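Local coordinates for 3-deoxy-D-manno-octulosonate 8-phosphate phosphatase KdsC (Haemophilus influenzae Rd, PDB 1K1E), which hydrolyses 3-deoxy-D-manno-octulosonate 8-phosphate to 3-deoxy-D-manno-octulosonate and inorganic phosphate, a magnesium-dependent step in lipopolysaccharide biosynthesis, at residues Q53-R66 with I74-C88. Residues are numbered along the deposited sequence; the frame is centred on the assembly and turned at random.
Sequences QVAVLSGRDSPILR and IKLFFLGKLEKETAC. With HG (mercury (II) ion), chain N; SO4 (sulfate ion), chain O.
With chi1 at -50°, L79 holds CG anti to its carbonyl carbon and beside the backbone N. Of its two methyls, CD2 meets L65 CD2 at 3.7 Å and V56 CG1, while CD1 lies over one face of the R66 guanidinium, offset toward its rim. R66 runs extended from CG to NE and grips the D61 carboxylate side-on, NE to OD2 at 2.7 Å and NH2 to OD1, each oxygen met on its syn side; the D61 carboxylate in turn rests against L79 CB and CD1. Beyond it, R66 NH1 comes 3.6 Å from F77 CE1, guanidinium and ring planes 86° apart. All this packs on the helix side of a beta-alpha-beta unit of the HAD-type Rossmannoid fold: strands 53-58 and 76-79 run parallel, bonded from V56 N to L76 O, F78 N to V56 O and S58 N to F78 O, and helix 63-72 connects them, its I69 touching V56, F77 and L79. On the other face L57 pushes CD2 tightly against A87 CB, 3.4 Å away, and sets CD1 obliquely across K84 CB, CG and CD. K84, extended beyond CG, carries NZ to sulfate O1 at 2.7 Å and into salt bridges with D14, a cobalt ligand, and D111. G59 N, just past strand 53-58, gives sulfate O4 a nearly straight bond of 2.8 Å. The sulfate, probably from the crystallisation liquor, lies at that strand's C-terminal end and may mark the substrate phosphate site, consistent with K84's substrate-binding role inferred from relatives.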
loop_
_atom_site.group_PDB
_atom_site.type_symbol
_atom_site.label_atom_id
_atom_site.label_comp_id
_atom_site.label_asym_id
_atom_site.label_seq_id
_atom_site.Cartn_x
_atom_site.Cartn_y
_atom_site.Cartn_z
ATOM N N GLN A 53 21.458 20.945 -5.348
ATOM C CA GLN A 53 21.776 19.863 -4.439
ATOM C C GLN A 53 20.547 19.355 -3.702
ATOM O O GLN A 53 19.547 20.091 -3.570
ATOM C CB GLN A 53 22.792 20.356 -3.443
ATOM C CG GLN A 53 24.064 20.867 -4.145
ATOM C CD GLN A 53 25.000 21.536 -3.120
ATOM O OE1 GLN A 53 25.567 20.868 -2.260
ATOM N NE2 GLN A 53 25.101 22.844 -3.189
ATOM N N VAL A 54 20.638 18.141 -3.195
ATOM C CA VAL A 54 19.525 17.598 -2.418
ATOM C C VAL A 54 20.040 17.119 -1.050
ATOM O O VAL A 54 21.086 16.501 -0.955
ATOM C CB VAL A 54 18.835 16.458 -3.160
ATOM C CG1 VAL A 54 17.767 15.843 -2.272
ATOM C CG2 VAL A 54 18.283 16.996 -4.551
ATOM N N ALA A 55 19.303 17.421 0.010
ATOM C CA ALA A 55 19.655 16.966 1.360
ATOM C C ALA A 55 18.431 16.275 1.990
ATOM O O ALA A 55 17.280 16.571 1.611
ATOM C CB ALA A 55 20.090 18.136 2.248
ATOM N N VAL A 56 18.716 15.349 2.910
ATOM C CA VAL A 56 17.681 14.607 3.630
ATOM C C VAL A 56 17.765 15.024 5.094
ATOM O O VAL A 56 18.849 15.122 5.657
ATOM C CB VAL A 56 17.960 13.089 3.484
ATOM C CG1 VAL A 56 17.082 12.260 4.471
ATOM C CG2 VAL A 56 17.767 12.697 2.014
ATOM N N LEU A 57 16.605 15.229 5.722
ATOM C CA LEU A 57 16.541 15.651 7.109
ATOM C C LEU A 57 15.534 14.687 7.740
ATOM O O LEU A 57 14.431 14.584 7.259
ATOM C CB LEU A 57 16.009 17.078 7.156
ATOM C CG LEU A 57 16.517 18.082 8.189
ATOM C CD1 LEU A 57 15.437 19.095 8.372
ATOM C CD2 LEU A 57 16.850 17.454 9.540
ATOM N N SER A 58 15.916 13.955 8.767
ATOM C CA SER A 58 14.955 13.049 9.391
ATOM C C SER A 58 15.241 13.029 10.880
ATOM O O SER A 58 16.405 13.118 11.282
ATOM C CB SER A 58 15.124 11.620 8.843
ATOM O OG SER A 58 14.263 10.743 9.529
ATOM N N GLY A 59 14.187 12.936 11.691
ATOM C CA GLY A 59 14.370 12.848 13.127
ATOM C C GLY A 59 14.807 11.437 13.537
ATOM O O GLY A 59 15.045 11.152 14.722
ATOM N N ARG A 60 14.965 10.552 12.559
ATOM C CA ARG A 60 15.331 9.168 12.821
ATOM C C ARG A 60 16.574 8.850 12.000
ATOM O O ARG A 60 16.817 9.461 10.973
ATOM C CB ARG A 60 14.152 8.224 12.413
ATOM C CG ARG A 60 12.894 8.313 13.332
ATOM C CD ARG A 60 11.656 7.506 12.816
ATOM N NE ARG A 60 11.810 6.060 13.031
ATOM C CZ ARG A 60 11.382 5.402 14.119
ATOM N NH1 ARG A 60 10.753 6.083 15.094
ATOM N NH2 ARG A 60 11.597 4.077 14.256
ATOM N N ASP A 61 17.385 7.927 12.481
ATOM C CA ASP A 61 18.591 7.508 11.757
ATOM C C ASP A 61 18.528 5.986 11.650
ATOM O O ASP A 61 18.207 5.332 12.613
ATOM C CB ASP A 61 19.830 7.894 12.580
ATOM C CG ASP A 61 21.145 7.791 11.782
ATOM O OD1 ASP A 61 22.209 8.243 12.294
ATOM O OD2 ASP A 61 21.143 7.281 10.641
ATOM N N SER A 62 18.782 5.418 10.478
ATOM C CA SER A 62 18.803 3.971 10.393
ATOM C C SER A 62 19.721 3.601 9.269
ATOM O O SER A 62 19.961 4.369 8.358
ATOM C CB SER A 62 17.421 3.376 10.136
ATOM O OG SER A 62 17.117 3.408 8.764
ATOM N N PRO A 63 20.253 2.384 9.320
ATOM C CA PRO A 63 21.150 1.966 8.265
ATOM C C PRO A 63 20.318 1.741 6.994
ATOM O O PRO A 63 20.864 1.747 5.888
ATOM C CB PRO A 63 21.813 0.707 8.875
ATOM C CG PRO A 63 20.826 0.221 9.823
ATOM C CD PRO A 63 20.254 1.425 10.443
ATOM N N ILE A 64 18.998 1.587 7.141
ATOM C CA ILE A 64 18.138 1.465 5.932
ATOM C C ILE A 64 18.120 2.824 5.225
ATOM O O ILE A 64 18.345 2.933 4.041
ATOM C CB ILE A 64 16.687 1.072 6.275
ATOM C CG1 ILE A 64 16.678 -0.251 7.033
ATOM C CG2 ILE A 64 15.903 0.950 4.948
ATOM C CD1 ILE A 64 15.307 -0.713 7.564
ATOM N N LEU A 65 17.803 3.863 5.967
ATOM C CA LEU A 65 17.820 5.196 5.392
ATOM C C LEU A 65 19.199 5.552 4.832
ATOM O O LEU A 65 19.310 6.159 3.796
ATOM C CB LEU A 65 17.332 6.229 6.456
ATOM C CG LEU A 65 17.237 7.657 5.888
ATOM C CD1 LEU A 65 16.393 7.791 4.605
ATOM C CD2 LEU A 65 16.630 8.519 6.953
ATOM N N ARG A 66 20.274 5.157 5.498
ATOM C CA ARG A 66 21.591 5.466 4.978
ATOM C C ARG A 66 21.901 4.770 3.649
ATOM O O ARG A 66 22.543 5.328 2.782
ATOM C CB ARG A 66 22.608 5.145 6.082
ATOM C CG ARG A 66 22.615 6.296 7.124
ATOM C CD ARG A 66 23.478 5.987 8.338
ATOM N NE ARG A 66 23.476 7.065 9.350
ATOM C CZ ARG A 66 24.360 8.058 9.393
ATOM N NH1 ARG A 66 25.305 8.145 8.483
ATOM N NH2 ARG A 66 24.374 8.912 10.416
ATOM N N ILE A 74 23.342 10.977 -2.471
ATOM C CA ILE A 74 23.095 12.162 -1.632
ATOM C C ILE A 74 24.227 12.247 -0.635
ATOM O O ILE A 74 24.499 11.258 0.046
ATOM C CB ILE A 74 21.716 12.019 -0.910
ATOM C CG1 ILE A 74 20.584 12.189 -1.933
ATOM C CG2 ILE A 74 21.585 12.967 0.198
ATOM C CD1 ILE A 74 19.157 12.162 -1.301
ATOM N N LYS A 75 24.928 13.384 -0.540
ATOM C CA LYS A 75 26.016 13.445 0.446
ATOM C C LYS A 75 25.689 14.283 1.677
ATOM O O LYS A 75 26.362 14.191 2.686
ATOM C CB LYS A 75 27.286 14.051 -0.166
ATOM C CG LYS A 75 28.448 14.105 0.824
ATOM C CD LYS A 75 29.297 15.425 0.756
ATOM C CE LYS A 75 29.875 15.757 2.208
ATOM N NZ LYS A 75 30.476 17.114 2.332
ATOM N N LEU A 76 24.654 15.117 1.568
ATOM C CA LEU A 76 24.227 16.025 2.622
ATOM C C LEU A 76 22.998 15.513 3.358
ATOM O O LEU A 76 21.967 15.356 2.737
ATOM C CB LEU A 76 23.858 17.371 1.973
ATOM C CG LEU A 76 24.950 18.077 1.142
ATOM C CD1 LEU A 76 24.465 19.449 0.729
ATOM C CD2 LEU A 76 26.238 18.189 1.957
ATOM N N PHE A 77 23.098 15.280 4.659
ATOM C CA PHE A 77 21.949 14.794 5.398
ATOM C C PHE A 77 22.174 15.083 6.863
ATOM O O PHE A 77 23.298 15.208 7.322
ATOM C CB PHE A 77 21.773 13.273 5.230
ATOM C CG PHE A 77 23.019 12.515 5.421
ATOM C CD1 PHE A 77 23.379 12.057 6.672
ATOM C CD2 PHE A 77 23.795 12.194 4.320
ATOM C CE1 PHE A 77 24.511 11.252 6.832
ATOM C CE2 PHE A 77 24.944 11.385 4.470
ATOM C CZ PHE A 77 25.276 10.925 5.738
ATOM N N PHE A 78 21.082 15.131 7.595
ATOM C CA PHE A 78 21.104 15.349 9.029
ATOM C C PHE A 78 20.001 14.394 9.506
ATOM O O PHE A 78 18.764 14.588 9.301
ATOM C CB PHE A 78 20.763 16.803 9.315
ATOM C CG PHE A 78 21.405 17.335 10.538
ATOM C CD1 PHE A 78 21.986 18.589 10.524
ATOM C CD2 PHE A 78 21.428 16.587 11.707
ATOM C CE1 PHE A 78 22.604 19.118 11.695
ATOM C CE2 PHE A 78 22.055 17.106 12.896
ATOM C CZ PHE A 78 22.636 18.374 12.869
ATOM N N LEU A 79 20.462 13.350 10.168
ATOM C CA LEU A 79 19.607 12.251 10.646
ATOM C C LEU A 79 19.639 12.170 12.159
ATOM O O LEU A 79 20.657 12.497 12.797
ATOM C CB LEU A 79 20.070 10.917 10.017
ATOM C CG LEU A 79 20.269 10.921 8.472
ATOM C CD1 LEU A 79 20.678 9.544 7.957
ATOM C CD2 LEU A 79 18.954 11.321 7.764
ATOM N N GLY A 80 18.499 11.793 12.724
ATOM C CA GLY A 80 18.376 11.665 14.163
ATOM C C GLY A 80 18.026 12.944 14.887
ATOM O O GLY A 80 17.811 12.920 16.100
ATOM N N LYS A 81 17.965 14.056 14.161
ATOM C CA LYS A 81 17.657 15.361 14.783
ATOM C C LYS A 81 16.195 15.708 14.723
ATOM O O LYS A 81 15.606 15.777 13.644
ATOM C CB LYS A 81 18.455 16.497 14.132
ATOM C CG LYS A 81 18.514 17.676 15.074
ATOM C CD LYS A 81 19.552 18.671 14.708
ATOM C CE LYS A 81 19.796 19.526 15.936
ATOM N NZ LYS A 81 20.962 20.433 15.789
ATOM N N LEU A 82 15.606 15.971 15.877
ATOM C CA LEU A 82 14.179 16.282 15.892
ATOM C C LEU A 82 13.874 17.756 15.805
ATOM O O LEU A 82 12.734 18.150 15.547
ATOM C CB LEU A 82 13.510 15.689 17.137
ATOM C CG LEU A 82 13.021 14.253 16.948
ATOM C CD1 LEU A 82 12.277 13.748 18.197
ATOM C CD2 LEU A 82 12.079 14.240 15.746
ATOM N N GLU A 83 14.891 18.568 15.991
ATOM C CA GLU A 83 14.725 20.015 15.939
ATOM C C GLU A 83 15.234 20.427 14.578
ATOM O O GLU A 83 16.430 20.730 14.375
ATOM C CB GLU A 83 15.524 20.665 17.063
ATOM C CG GLU A 83 15.385 22.152 17.119
ATOM C CD GLU A 83 16.286 22.860 16.134
ATOM O OE1 GLU A 83 17.521 22.730 16.283
ATOM O OE2 GLU A 83 15.764 23.548 15.212
ATOM N N LYS A 84 14.286 20.497 13.649
ATOM C CA LYS A 84 14.623 20.768 12.269
ATOM C C LYS A 84 15.012 22.165 11.839
ATOM O O LYS A 84 15.719 22.297 10.849
ATOM C CB LYS A 84 13.489 20.238 11.366
ATOM C CG LYS A 84 13.348 18.726 11.523
ATOM C CD LYS A 84 12.338 18.143 10.519
ATOM C CE LYS A 84 12.192 16.602 10.726
ATOM N NZ LYS A 84 11.458 16.062 9.537
ATOM N N GLU A 85 14.611 23.202 12.567
ATOM C CA GLU A 85 14.997 24.530 12.113
ATOM C C GLU A 85 16.523 24.760 12.095
ATOM O O GLU A 85 17.035 25.361 11.172
ATOM C CB GLU A 85 14.369 25.621 12.987
ATOM C CG GLU A 85 14.843 27.031 12.553
ATOM C CD GLU A 85 14.434 28.118 13.557
ATOM O OE1 GLU A 85 13.411 27.899 14.254
ATOM O OE2 GLU A 85 15.118 29.174 13.637
ATOM N N THR A 86 17.265 24.327 13.110
ATOM C CA THR A 86 18.678 24.580 13.000
ATOM C C THR A 86 19.329 23.600 11.997
ATOM O O THR A 86 20.325 23.959 11.373
ATOM C CB THR A 86 19.377 24.493 14.358
ATOM O OG1 THR A 86 19.168 23.215 14.897
ATOM C CG2 THR A 86 18.784 25.554 15.309
ATOM N N ALA A 87 18.747 22.406 11.820
ATOM C CA ALA A 87 19.266 21.426 10.876
ATOM C C ALA A 87 19.194 22.088 9.519
ATOM O O ALA A 87 20.105 21.910 8.701
ATOM C CB ALA A 87 18.436 20.105 10.838
ATOM N N CYS A 88 18.129 22.852 9.251
ATOM C CA CYS A 88 18.045 23.515 7.952
ATOM C C CYS A 88 19.228 24.415 7.727
ATOM O O CYS A 88 19.869 24.345 6.682
ATOM C CB CYS A 88 16.803 24.434 7.735
ATOM S SG CYS A 88 15.262 23.418 7.706
HETATM HG HG HG N . 14.505 24.409 5.666
HETATM S S SO4 O . 10.547 13.462 11.680
HETATM O O1 SO4 O . 9.965 14.755 11.311
HETATM O O2 SO4 O . 9.442 12.461 11.639
HETATM O O3 SO4 O . 11.106 13.502 13.022
HETATM O O4 SO4 O . 11.611 13.217 10.673
HETATM O O HOH W 1 23.670 15.943 -1.245
HETATM O O HOH W 2 22.906 11.214 12.793
#